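Thiamine-monophosphate kinase (Stenotrophomonas maltophilia, PDB 6XEP) probably catalyses the ATP-dependent phosphorylation of thiamine monophosphate to thiamine diphosphate, the active form of vitamin B1, the final step of thiamine diphosphate biosynthesis. Local coordinates at residues Met9-Glu13 / Asp36-Leu40; Phe69-Lys74 / Leu201-Thr205; Arg152-Ala156 / His234-Ser239; Arg198-Leu202 / Asp274-Leu278; Asn240-Val245 / Ala308-His314. All coordinates share one frame. Residue numbers count along the deposited sequence, not the author numbering.

Interaction 1: Met9-Glu13 / Asp36-Leu40; sequences MSLAE and DDAAL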
# COMPACT_ATOMS: atom_id res chain seq x y z
N MET A 9 -7.03 5.89 -10.43
CA MET A 9 -6.31 5.48 -11.63
C MET A 9 -5.34 4.38 -11.22
O MET A 9 -4.40 4.63 -10.46
CB MET A 9 -5.56 6.65 -12.26
CG MET A 9 -6.35 7.94 -12.35
SD MET A 9 -5.42 9.21 -13.22
CE MET A 9 -5.41 8.55 -14.88
N SER A 10 -5.56 3.17 -11.71
CA SER A 10 -4.60 2.10 -11.47
C SER A 10 -3.64 2.01 -12.67
O SER A 10 -3.55 2.94 -13.48
CB SER A 10 -5.33 0.78 -11.20
OG SER A 10 -6.11 0.37 -12.31
N LEU A 11 -2.91 0.90 -12.78
CA LEU A 11 -2.01 0.60 -13.89
C LEU A 11 -2.70 0.83 -15.24
O LEU A 11 -3.93 0.90 -15.31
CB LEU A 11 -1.52 -0.84 -13.76
CG LEU A 11 -0.34 -1.38 -14.55
CD1 LEU A 11 0.29 -2.48 -13.77
CD2 LEU A 11 -0.79 -1.91 -15.91
N ALA A 12 -1.90 0.98 -16.30
CA ALA A 12 -2.33 1.27 -17.67
C ALA A 12 -2.68 2.75 -17.82
O ALA A 12 -2.37 3.36 -18.85
CB ALA A 12 -3.50 0.38 -18.11
N GLU A 13 -3.32 3.32 -16.80
CA GLU A 13 -3.58 4.75 -16.75
C GLU A 13 -2.45 5.54 -16.08
O GLU A 13 -2.44 6.77 -16.16
CB GLU A 13 -4.90 5.03 -16.01
N ASP A 36 -2.39 -5.13 -20.77
CA ASP A 36 -2.66 -5.73 -19.47
C ASP A 36 -2.98 -4.66 -18.44
O ASP A 36 -2.29 -3.65 -18.34
CB ASP A 36 -1.47 -6.54 -18.94
CG ASP A 36 -1.27 -7.85 -19.67
OD1 ASP A 36 -2.22 -8.37 -20.31
OD2 ASP A 36 -0.15 -8.38 -19.60
N ASP A 37 -4.03 -4.91 -17.67
CA ASP A 37 -4.49 -3.96 -16.67
C ASP A 37 -3.93 -4.24 -15.29
O ASP A 37 -4.09 -3.42 -14.39
CB ASP A 37 -6.02 -3.98 -16.62
CG ASP A 37 -6.62 -3.60 -17.94
OD1 ASP A 37 -6.47 -2.41 -18.31
OD2 ASP A 37 -7.21 -4.48 -18.63
N ALA A 38 -3.26 -5.37 -15.10
CA ALA A 38 -2.65 -5.69 -13.81
C ALA A 38 -1.56 -6.72 -14.05
O ALA A 38 -1.66 -7.54 -14.97
CB ALA A 38 -3.68 -6.22 -12.81
N ALA A 39 -0.54 -6.68 -13.22
CA ALA A 39 0.58 -7.59 -13.36
C ALA A 39 0.30 -8.89 -12.62
O ALA A 39 -0.33 -8.91 -11.56
CB ALA A 39 1.85 -6.96 -12.81
N LEU A 40 0.77 -9.99 -13.18
CA LEU A 40 0.77 -11.27 -12.49
C LEU A 40 2.18 -11.51 -11.98
O LEU A 40 3.14 -11.46 -12.75
CB LEU A 40 0.33 -12.41 -13.42
CG LEU A 40 -1.05 -12.25 -14.07
CD1 LEU A 40 -1.21 -13.24 -15.21
CD2 LEU A 40 -2.10 -12.49 -13.05
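Leu-11 reaches over the backbone of the loop 36-40 and makes most of this small contact. Its CD2 comes 3.3 Å from Asp-36 O, its CB lies 3.7 Å from Asp-37 O, and its CD1 stands 4.3 Å from Ala-39 N, so within this loop the leucine packs on peptide groups. Ala-12 adds a lighter touch, with its CB 4.1 Å from Asp-37 OD1 and 4.2 Å from Asp-36 O. No hydrogen bond or salt bridge joins the two segments; van der Waals contact does all the work, and together they bury 184 Å². The acidic side chains are occupied elsewhere. Asp-36 bonds through OD2 to Gly-33 N and through OD1 to Arg-152 of the second subunit, while Asp-37 OD2 pairs with Arg-238 of that subunit. Asp-37 is also a predicted magnesium ligand, and Gly-128, predicted to bind ATP, lies about 7 Å from the side chain of Leu-11. The contact therefore borders a probable nucleotide and metal site at the dimer interface. In the fold, 9-13 lies in the loop before helix 17-24, tied by Met-9 to Thr-130 of strand 124-132, whereas 36-40 is the last part of the loop between strand 30-31 and its antiparallel partner 40-41, with Leu-11 and Ala-39 both resting on Leu-32.

Interaction 2: Phe69-Lys74 / Leu201-Thr205; sequences FDIGWK and LLRPT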
# COMPACT_ATOMS: atom_id res chain seq x y z
N PHE A 69 11.64 14.91 -7.29
CA PHE A 69 12.62 13.82 -7.37
C PHE A 69 12.96 13.29 -5.98
O PHE A 69 13.05 12.08 -5.77
CB PHE A 69 13.88 14.30 -8.09
CG PHE A 69 14.97 13.26 -8.20
CD1 PHE A 69 15.85 13.03 -7.16
CD2 PHE A 69 15.14 12.56 -9.38
CE1 PHE A 69 16.84 12.08 -7.27
CE2 PHE A 69 16.14 11.61 -9.51
CZ PHE A 69 16.99 11.37 -8.45
N ASP A 70 13.17 14.19 -5.02
CA ASP A 70 13.56 13.75 -3.68
C ASP A 70 12.42 13.07 -2.95
O ASP A 70 12.66 12.14 -2.16
CB ASP A 70 14.08 14.97 -2.92
CG ASP A 70 15.22 15.64 -3.65
OD1 ASP A 70 16.08 14.89 -4.17
OD2 ASP A 70 15.25 16.89 -3.75
N ILE A 71 11.19 13.51 -3.18
CA ILE A 71 10.04 12.82 -2.62
C ILE A 71 9.95 11.41 -3.18
O ILE A 71 9.68 10.45 -2.44
CB ILE A 71 8.75 13.62 -2.89
CG1 ILE A 71 8.81 14.97 -2.19
CG2 ILE A 71 7.54 12.86 -2.38
CD1 ILE A 71 7.66 15.89 -2.59
N GLY A 72 10.16 11.26 -4.49
CA GLY A 72 10.13 9.93 -5.08
C GLY A 72 11.20 9.01 -4.53
O GLY A 72 10.94 7.85 -4.19
N TRP A 73 12.42 9.53 -4.41
CA TRP A 73 13.51 8.74 -3.83
C TRP A 73 13.19 8.35 -2.39
O TRP A 73 13.23 7.16 -2.02
CB TRP A 73 14.81 9.56 -3.89
CG TRP A 73 16.04 8.86 -3.34
CD1 TRP A 73 16.33 8.59 -2.02
CD2 TRP A 73 17.15 8.37 -4.10
NE1 TRP A 73 17.56 7.97 -1.93
CE2 TRP A 73 18.08 7.82 -3.18
CE3 TRP A 73 17.46 8.35 -5.46
CZ2 TRP A 73 19.28 7.24 -3.59
CZ3 TRP A 73 18.66 7.78 -5.87
CH2 TRP A 73 19.54 7.22 -4.93
N LYS A 74 12.87 9.33 -1.55
CA LYS A 74 12.77 9.05 -0.12
C LYS A 74 11.58 8.16 0.19
O LYS A 74 11.67 7.29 1.06
CB LYS A 74 12.71 10.37 0.67
CG LYS A 74 12.73 10.11 2.18
CD LYS A 74 13.15 11.35 2.98
CE LYS A 74 13.33 10.97 4.45
NZ LYS A 74 13.79 12.11 5.29
N LEU A 201 19.27 14.17 4.36
CA LEU A 201 17.87 14.33 4.70
C LEU A 201 16.98 13.98 3.52
O LEU A 201 15.98 13.27 3.66
CB LEU A 201 17.59 15.77 5.17
CG LEU A 201 16.11 16.08 5.46
CD1 LEU A 201 15.54 15.16 6.54
CD2 LEU A 201 15.92 17.54 5.85
N LEU A 202 17.33 14.49 2.33
CA LEU A 202 16.44 14.36 1.17
C LEU A 202 16.53 12.99 0.53
O LEU A 202 15.52 12.45 0.06
CB LEU A 202 16.76 15.43 0.13
CG LEU A 202 16.57 16.87 0.59
CD1 LEU A 202 16.92 17.78 -0.58
CD2 LEU A 202 15.13 17.10 1.05
N ARG A 203 17.73 12.41 0.47
CA ARG A 203 17.95 11.17 -0.27
C ARG A 203 18.74 10.19 0.58
O ARG A 203 19.90 9.88 0.26
CB ARG A 203 18.70 11.44 -1.58
CG ARG A 203 17.95 12.22 -2.62
CD ARG A 203 18.82 12.32 -3.91
NE ARG A 203 18.45 13.53 -4.61
CZ ARG A 203 19.26 14.23 -5.38
NH1 ARG A 203 20.51 13.83 -5.58
NH2 ARG A 203 18.79 15.32 -5.97
N PRO A 204 18.15 9.67 1.65
CA PRO A 204 18.86 8.66 2.46
C PRO A 204 19.15 7.42 1.63
O PRO A 204 18.43 7.10 0.68
CB PRO A 204 17.86 8.36 3.59
CG PRO A 204 16.51 8.63 2.99
CD PRO A 204 16.76 9.86 2.10
N THR A 205 20.22 6.70 2.00
CA THR A 205 20.63 5.51 1.23
C THR A 205 20.22 4.24 1.97
O THR A 205 20.83 3.91 3.01
CB THR A 205 22.13 5.52 0.99
OG1 THR A 205 22.50 6.76 0.34
CG2 THR A 205 22.53 4.36 0.08
O HOH W 1 13.07 13.74 0.34
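Most polar groups that meet here are paired. Asp-70 OD1 accepts from Arg-203 NE at 2.8 Å in a salt bridge, with a weak second bond from Arg-203 NH2 at 3.3 Å; Phe-69 CE1 lies over a face of the same guanidinium, 3.4 Å from Arg-203 NE. The indole Trp-73 NE1 donates to Pro-204 O at 2.9 Å, and Arg-203 CB sits over its five-membered ring, 3.8 Å from the centroid, a CH-pi contact. Lys-74, fully extended, gives NZ to Leu-201 O at 3.0 Å and also forms a salt bridge with Asp-274. Leu-202 O takes a proton from a water at 2.8 Å, which bonds weakly to Asp-70 O. So at the end of helix 192-202 Lys-74 serves the carbonyl of Leu-201 and a water that of Leu-202, while Trp-73 takes Pro-204 O just beyond it. Helix 68-85 here packs on the C-terminal end of helix 192-202, joining the N- and C-terminal halves of the PurM-like (AIR synthase) fold beside the predicted substrate residues Asp-274 and His-61.

Interaction 3: Arg152-Ala156 / His234-Ser239; sequences RRDRA and HIAARS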
# COMPACT_ATOMS: atom_id res chain seq x y z
N ARG A 152 16.12 -10.51 12.61
CA ARG A 152 15.13 -10.25 13.65
C ARG A 152 15.72 -9.30 14.69
O ARG A 152 16.93 -9.13 14.78
CB ARG A 152 14.69 -11.55 14.34
CG ARG A 152 13.93 -12.51 13.42
CD ARG A 152 13.62 -13.80 14.15
NE ARG A 152 12.81 -13.56 15.35
CZ ARG A 152 11.48 -13.55 15.37
NH1 ARG A 152 10.78 -13.76 14.26
NH2 ARG A 152 10.83 -13.33 16.51
N ARG A 153 14.82 -8.68 15.46
CA ARG A 153 15.22 -7.77 16.53
C ARG A 153 15.42 -8.44 17.87
O ARG A 153 15.95 -7.80 18.79
CB ARG A 153 14.16 -6.67 16.69
CG ARG A 153 13.90 -5.83 15.45
CD ARG A 153 12.74 -4.87 15.68
NE ARG A 153 12.53 -4.00 14.52
CZ ARG A 153 11.69 -2.98 14.50
NH1 ARG A 153 10.96 -2.69 15.57
NH2 ARG A 153 11.57 -2.24 13.40
N ASP A 154 15.01 -9.70 18.03
CA ASP A 154 14.90 -10.31 19.35
C ASP A 154 16.01 -11.31 19.64
O ASP A 154 15.95 -12.04 20.64
CB ASP A 154 13.53 -10.99 19.51
CG ASP A 154 13.32 -12.16 18.56
OD1 ASP A 154 14.04 -12.25 17.55
OD2 ASP A 154 12.43 -13.00 18.81
N ARG A 155 17.08 -11.34 18.83
CA ARG A 155 18.07 -12.39 18.98
C ARG A 155 19.46 -11.86 19.34
O ARG A 155 20.45 -12.58 19.16
CB ARG A 155 18.13 -13.24 17.71
CG ARG A 155 16.83 -14.03 17.52
CD ARG A 155 16.91 -15.05 16.41
NE ARG A 155 15.73 -15.91 16.42
CZ ARG A 155 15.27 -16.56 15.35
NH1 ARG A 155 15.88 -16.44 14.18
NH2 ARG A 155 14.18 -17.31 15.46
N ALA A 156 19.56 -10.65 19.88
CA ALA A 156 20.84 -10.20 20.41
C ALA A 156 21.27 -11.13 21.54
O ALA A 156 20.44 -11.64 22.29
CB ALA A 156 20.73 -8.76 20.90
N HIS A 234 14.49 -1.08 20.62
CA HIS A 234 13.71 -2.25 20.21
C HIS A 234 14.53 -3.53 20.30
O HIS A 234 14.02 -4.57 20.72
CB HIS A 234 13.19 -2.08 18.77
CG HIS A 234 12.32 -0.88 18.59
ND1 HIS A 234 11.40 -0.47 19.53
CD2 HIS A 234 12.22 -0.00 17.56
CE1 HIS A 234 10.78 0.61 19.09
NE2 HIS A 234 11.25 0.91 17.90
N ILE A 235 15.81 -3.49 19.91
CA ILE A 235 16.63 -4.70 20.05
C ILE A 235 16.75 -5.09 21.53
O ILE A 235 16.61 -6.26 21.90
CB ILE A 235 18.02 -4.51 19.41
CG1 ILE A 235 17.89 -4.41 17.89
CG2 ILE A 235 18.92 -5.71 19.74
CD1 ILE A 235 19.24 -4.35 17.18
N ALA A 236 17.03 -4.11 22.38
CA ALA A 236 17.24 -4.41 23.80
C ALA A 236 15.98 -5.01 24.41
O ALA A 236 16.04 -6.02 25.14
CB ALA A 236 17.63 -3.12 24.53
N ALA A 237 14.83 -4.40 24.14
CA ALA A 237 13.57 -4.88 24.70
C ALA A 237 13.20 -6.25 24.15
O ALA A 237 12.92 -7.18 24.91
CB ALA A 237 12.46 -3.86 24.43
N ARG A 238 13.22 -6.41 22.83
CA ARG A 238 12.81 -7.68 22.24
C ARG A 238 13.76 -8.82 22.61
O ARG A 238 13.32 -9.96 22.77
CB ARG A 238 12.68 -7.52 20.72
CG ARG A 238 11.64 -6.47 20.32
CD ARG A 238 10.25 -7.07 20.19
NE ARG A 238 10.22 -7.93 19.01
CZ ARG A 238 10.19 -9.26 19.05
NH1 ARG A 238 10.14 -9.88 20.22
NH2 ARG A 238 10.20 -9.96 17.93
N SER A 239 15.06 -8.53 22.77
CA SER A 239 16.04 -9.55 23.11
C SER A 239 16.19 -9.75 24.62
O SER A 239 16.90 -10.67 25.03
CB SER A 239 17.42 -9.20 22.52
OG SER A 239 17.36 -9.06 21.09
O HOH W 2 10.57 -12.82 20.60
O HOH W 3 18.63 -12.48 24.28
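Two arginines of like charge sit unusually close here, Arg-152 NH2 only 3.7 Å from Arg-238 NH2, with Asp-154 beside both, a salt-bridge network that joins a loop to helix 228-239 of the PurM-like C-terminal half. Arg-152 holds the aspartate with two bonds, NE to OD1 and NH2 to OD2 of Asp-154, both 2.8 Å. Arg-238 pairs with it more loosely: its NH2 is 3.9 Å from Asp-154 OD2, a long salt bridge, and a water links Asp-154 OD2 to Arg-238 NH1. Both arginines also reach the second subunit, Arg-152 to Asp-36 and Arg-238 to Asp-37 there, so the network continues across the dimer interface. Arg-153, predicted to bind ATP, lies along the helix with NH1 3.6 Å from His-234 CD2, while Arg-153 O receives a CA-H...O contact from Ile-235 CA at 3.4 Å. The apolar side chains Ala-156 and Ile-235 meet at CB and CG2, 3.7 Å. A second water joins Ala-156 O to Ser-239 O. In the last turn of the helix, Ser-239 turns its hydroxyl onto the loop backbone, and Ala-156 N donates to Ser-239 OG at 3.0 Å.

Interaction 4: Arg198-Leu202 / Asp274-Leu278; sequences RLRLL and DDYEL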
# COMPACT_ATOMS: atom_id res chain seq x y z
N ARG A 198 22.21 18.12 3.32
CA ARG A 198 20.94 18.27 2.62
C ARG A 198 20.52 16.96 1.97
O ARG A 198 19.36 16.54 2.08
CB ARG A 198 21.03 19.38 1.56
CG ARG A 198 19.68 19.74 0.92
CD ARG A 198 19.79 20.80 -0.18
NE ARG A 198 20.41 20.29 -1.42
CZ ARG A 198 19.74 19.87 -2.49
NH1 ARG A 198 18.41 19.89 -2.51
NH2 ARG A 198 20.39 19.43 -3.56
N LEU A 199 21.46 16.28 1.31
CA LEU A 199 21.13 15.04 0.62
C LEU A 199 20.96 13.85 1.56
O LEU A 199 20.28 12.88 1.20
CB LEU A 199 22.19 14.74 -0.43
CG LEU A 199 22.16 15.69 -1.63
CD1 LEU A 199 23.18 15.29 -2.67
CD2 LEU A 199 20.78 15.69 -2.24
N ARG A 200 21.55 13.89 2.76
CA ARG A 200 21.24 12.84 3.73
C ARG A 200 19.80 12.95 4.24
O ARG A 200 19.17 11.92 4.51
CB ARG A 200 22.22 12.90 4.90
CG ARG A 200 23.64 12.50 4.50
CD ARG A 200 23.76 10.99 4.34
NE ARG A 200 23.84 10.30 5.63
CZ ARG A 200 23.55 9.02 5.80
NH1 ARG A 200 23.14 8.29 4.76
NH2 ARG A 200 23.66 8.46 7.01
N LEU A 201 19.27 14.17 4.36
CA LEU A 201 17.87 14.33 4.70
C LEU A 201 16.98 13.98 3.52
O LEU A 201 15.98 13.27 3.66
CB LEU A 201 17.59 15.77 5.17
CG LEU A 201 16.11 16.08 5.46
CD1 LEU A 201 15.54 15.16 6.54
CD2 LEU A 201 15.92 17.54 5.85
N LEU A 202 17.33 14.49 2.33
CA LEU A 202 16.44 14.36 1.17
C LEU A 202 16.53 12.99 0.53
O LEU A 202 15.52 12.45 0.06
CB LEU A 202 16.76 15.43 0.13
CG LEU A 202 16.57 16.87 0.59
CD1 LEU A 202 16.92 17.78 -0.58
CD2 LEU A 202 15.13 17.10 1.05
N ASP A 274 15.43 9.77 10.82
CA ASP A 274 15.57 9.56 9.37
C ASP A 274 16.99 9.23 8.92
O ASP A 274 17.37 9.56 7.79
CB ASP A 274 15.06 10.77 8.60
CG ASP A 274 13.56 10.88 8.63
OD1 ASP A 274 12.91 10.15 9.41
OD2 ASP A 274 13.02 11.70 7.86
N ASP A 275 17.80 8.56 9.74
CA ASP A 275 19.11 8.14 9.24
C ASP A 275 18.98 7.08 8.15
O ASP A 275 19.68 7.13 7.13
CB ASP A 275 19.97 7.59 10.36
CG ASP A 275 20.33 8.63 11.40
OD1 ASP A 275 20.93 9.67 11.03
OD2 ASP A 275 20.04 8.37 12.59
N TYR A 276 18.07 6.13 8.36
CA TYR A 276 17.90 4.95 7.51
C TYR A 276 19.24 4.21 7.36
O TYR A 276 19.61 3.75 6.28
CB TYR A 276 17.24 5.33 6.17
CG TYR A 276 15.85 5.85 6.47
CD1 TYR A 276 14.87 4.99 6.94
CD2 TYR A 276 15.54 7.21 6.38
CE1 TYR A 276 13.59 5.44 7.26
CE2 TYR A 276 14.25 7.68 6.70
CZ TYR A 276 13.29 6.78 7.14
OH TYR A 276 12.02 7.20 7.49
N GLU A 277 19.94 4.07 8.48
CA GLU A 277 21.10 3.19 8.61
C GLU A 277 20.65 1.89 9.26
O GLU A 277 19.51 1.77 9.70
CB GLU A 277 22.19 3.89 9.43
CG GLU A 277 22.73 5.14 8.74
CD GLU A 277 23.59 4.84 7.50
OE1 GLU A 277 23.76 3.66 7.11
OE2 GLU A 277 24.11 5.81 6.90
N LEU A 278 21.54 0.90 9.29
CA LEU A 278 21.24 -0.37 9.95
C LEU A 278 22.08 -0.50 11.21
O LEU A 278 23.30 -0.29 11.16
CB LEU A 278 21.53 -1.56 9.03
CG LEU A 278 20.60 -1.82 7.86
CD1 LEU A 278 20.96 -3.17 7.20
CD2 LEU A 278 19.16 -1.84 8.34
O HOH W 4 16.60 10.99 5.48
O HOH W 5 20.47 9.80 6.16
O HOH W 6 21.09 6.10 4.82
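This contact borders the predicted substrate site, to which Asp-274 belongs, and brings the C-terminal end of helix 192-202 up to the turn that leads into strand 277-282. Much of the meeting is indirect. Two waters lie at Arg-200 O: one is 2.9 Å from it and 2.8 Å from Asp-274 O; the other donates to Arg-200 O at 3.0 Å and to Asp-275 O at 2.9 Å. A third water accepts from Arg-200 NH1 at 3.0 Å and lies 2.9 Å from Asp-275 O. The one direct polar link is a salt bridge, Arg-200 NH2 to Glu-277 OE2 at 2.7 Å. To make it the arginine folds back with chi1, chi2 and chi3 all m, so that its end approaches although its CA-to-CB bond points sideways. Leu-201 adds little, its CD1 4.5 Å from Asp-274 OD2. Tyr-276 and Glu-277 both face Val-224 of strand 220-224 in a G1 beta bulge at the start of strand 277-282. The charges have further partners: Arg-200 NE pairs with Asp-170, Glu-277 OE2 with Arg-207, and Asp-274 OD2 with Lys-74, while Asp-274 OD1 bonds to His-6, a tag residue, of the second subunit. Charge pairing plus ordered water, with just 176 Å² buried, implies a solvated seam inside the protein, held by directed bonds more than by close apolar packing.

Interaction 5: Asn240-Val245 / Ala308-His314; sequences NVAAHV and ADGQGVH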
# COMPACT_ATOMS: atom_id res chain seq x y z
N ASN A 240 15.54 -8.93 25.45
CA ASN A 240 15.62 -9.04 26.92
C ASN A 240 17.06 -8.85 27.43
O ASN A 240 17.56 -9.63 28.26
CB ASN A 240 15.05 -10.38 27.42
CG ASN A 240 14.82 -10.41 28.94
OD1 ASN A 240 14.45 -9.41 29.55
ND2 ASN A 240 15.04 -11.58 29.54
N VAL A 241 17.72 -7.80 26.94
CA VAL A 241 19.12 -7.54 27.28
C VAL A 241 19.31 -6.04 27.48
O VAL A 241 18.46 -5.23 27.11
CB VAL A 241 20.10 -8.04 26.21
CG1 VAL A 241 19.99 -9.55 26.04
CG2 VAL A 241 19.85 -7.27 24.87
N ALA A 242 20.46 -5.68 28.04
CA ALA A 242 20.89 -4.29 28.01
C ALA A 242 21.75 -4.03 26.78
O ALA A 242 22.52 -4.90 26.34
CB ALA A 242 21.69 -3.91 29.26
N ALA A 243 21.61 -2.83 26.24
CA ALA A 243 22.49 -2.33 25.19
C ALA A 243 23.28 -1.15 25.74
O ALA A 243 22.70 -0.21 26.31
CB ALA A 243 21.69 -1.92 23.96
N HIS A 244 24.59 -1.19 25.60
CA HIS A 244 25.44 -0.12 26.09
C HIS A 244 26.07 0.55 24.87
O HIS A 244 26.64 -0.13 24.02
CB HIS A 244 26.50 -0.66 27.05
CG HIS A 244 25.95 -1.00 28.41
ND1 HIS A 244 25.98 -0.11 29.46
CD2 HIS A 244 25.33 -2.11 28.86
CE1 HIS A 244 25.42 -0.67 30.52
NE2 HIS A 244 25.01 -1.88 30.18
N VAL A 245 25.93 1.88 24.78
CA VAL A 245 26.46 2.67 23.67
C VAL A 245 27.55 3.58 24.19
O VAL A 245 27.34 4.33 25.16
CB VAL A 245 25.37 3.51 22.99
CG1 VAL A 245 26.00 4.45 21.96
CG2 VAL A 245 24.34 2.62 22.33
N ALA A 308 24.77 -6.65 27.02
CA ALA A 308 25.17 -7.11 28.35
C ALA A 308 23.94 -7.43 29.18
O ALA A 308 22.80 -7.11 28.82
CB ALA A 308 26.01 -6.05 29.08
N ASP A 309 24.20 -8.09 30.31
CA ASP A 309 23.16 -8.36 31.30
C ASP A 309 22.51 -7.05 31.74
O ASP A 309 23.16 -6.02 31.85
CB ASP A 309 23.79 -9.06 32.51
CG ASP A 309 22.76 -9.68 33.43
OD1 ASP A 309 21.57 -9.74 33.04
OD2 ASP A 309 23.17 -10.11 34.54
N GLY A 310 21.20 -7.11 32.02
CA GLY A 310 20.45 -5.94 32.46
C GLY A 310 19.29 -5.61 31.53
O GLY A 310 18.80 -6.49 30.80
N GLN A 311 18.84 -4.35 31.53
CA GLN A 311 17.75 -3.94 30.66
C GLN A 311 18.03 -2.54 30.14
O GLN A 311 18.66 -1.72 30.84
CB GLN A 311 16.39 -3.93 31.40
CG GLN A 311 15.99 -5.27 31.98
CD GLN A 311 15.54 -6.28 30.92
OE1 GLN A 311 15.22 -5.91 29.79
NE2 GLN A 311 15.51 -7.56 31.30
N GLY A 312 17.52 -2.26 28.94
CA GLY A 312 17.44 -0.92 28.40
C GLY A 312 18.69 -0.50 27.65
O GLY A 312 19.77 -1.09 27.76
N VAL A 313 18.54 0.58 26.88
CA VAL A 313 19.67 1.20 26.19
C VAL A 313 20.36 2.16 27.14
O VAL A 313 19.71 2.94 27.84
CB VAL A 313 19.21 1.94 24.93
CG1 VAL A 313 20.44 2.39 24.14
CG2 VAL A 313 18.40 1.03 24.11
N HIS A 314 21.68 2.10 27.17
CA HIS A 314 22.49 2.96 28.01
C HIS A 314 23.37 3.79 27.10
O HIS A 314 23.78 3.33 26.03
CB HIS A 314 23.38 2.17 28.96
CG HIS A 314 22.66 1.28 29.92
ND1 HIS A 314 21.87 0.23 29.51
CD2 HIS A 314 22.69 1.23 31.27
CE1 HIS A 314 21.40 -0.41 30.57
NE2 HIS A 314 21.88 0.18 31.65
O HOH W 7 18.86 -9.17 30.65
O HOH W 8 15.88 -4.36 27.82
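Ala-308, the end of strand 301-308, opens the segment as an antiparallel hydrogen-bonded pair with Ala-242: Ala-242 N to Ala-308 O and Ala-308 N to Ala-242 O are both 2.9 Å. At Asp-309 the chain turns away, and its O lies 3.6 Å from Ala-242 CB. Gly-310 has a phi of 121° and a psi of -157°, at which a CB would jam against the preceding carbonyl and come within 3.4 Å of Ala-242 CB; a water bridges Gly-310 O and Asn-240 O. Gln-311 sends NE2 back to Asn-240 OD1 at 2.8 Å, where Asn-240 closes helix 228-239 in a Schellman motif. The segment thus crosses strand 242-245 from one edge to the other, placing that strand between antiparallel 301-308 and parallel 312-315 in the mixed sheet of the PurM-like C-terminal half. Ala-243 N donates to Gly-312 O at 3.0 Å, and Val-313 pairs in parallel with Ala-243, its CG2 4.4 Å from Ala-243 CB, on the face packed by Leu-232 of helix 228-239. His-314 N donates to Ala-243 O at 2.7 Å and Val-245 N to His-314 O at 2.9 Å, while on the other face the His-314 ring stacks face-to-face on His-244, centroids 4.0 Å apart and planes 23° from parallel.

How the interactions relate
Interactions 2 and 4 are the buried pair near the middle of the chain, their centres about 8 Å apart. They share Leu-201 and Leu-202 of helix 192-202 and meet in the salt bridge from Lys-74 NZ to Asp-274 OD2, 2.7 Å; direct bonds dominate the first, waters the second. Interactions 3 and 5 lie further out, where helix 228-239 runs into strand 242-245: charged side chains mark the former, sheet hydrogen bonds the latter. Interaction 1, far from the chain's centre and only partly buried, has no polar bond between its segments, yet its Asp-36 and Asp-37 pair with Arg-152 and Arg-238 of the second subunit, linking it to interaction 3 across the dimer, though within one chain their centres are about 40 Å apart.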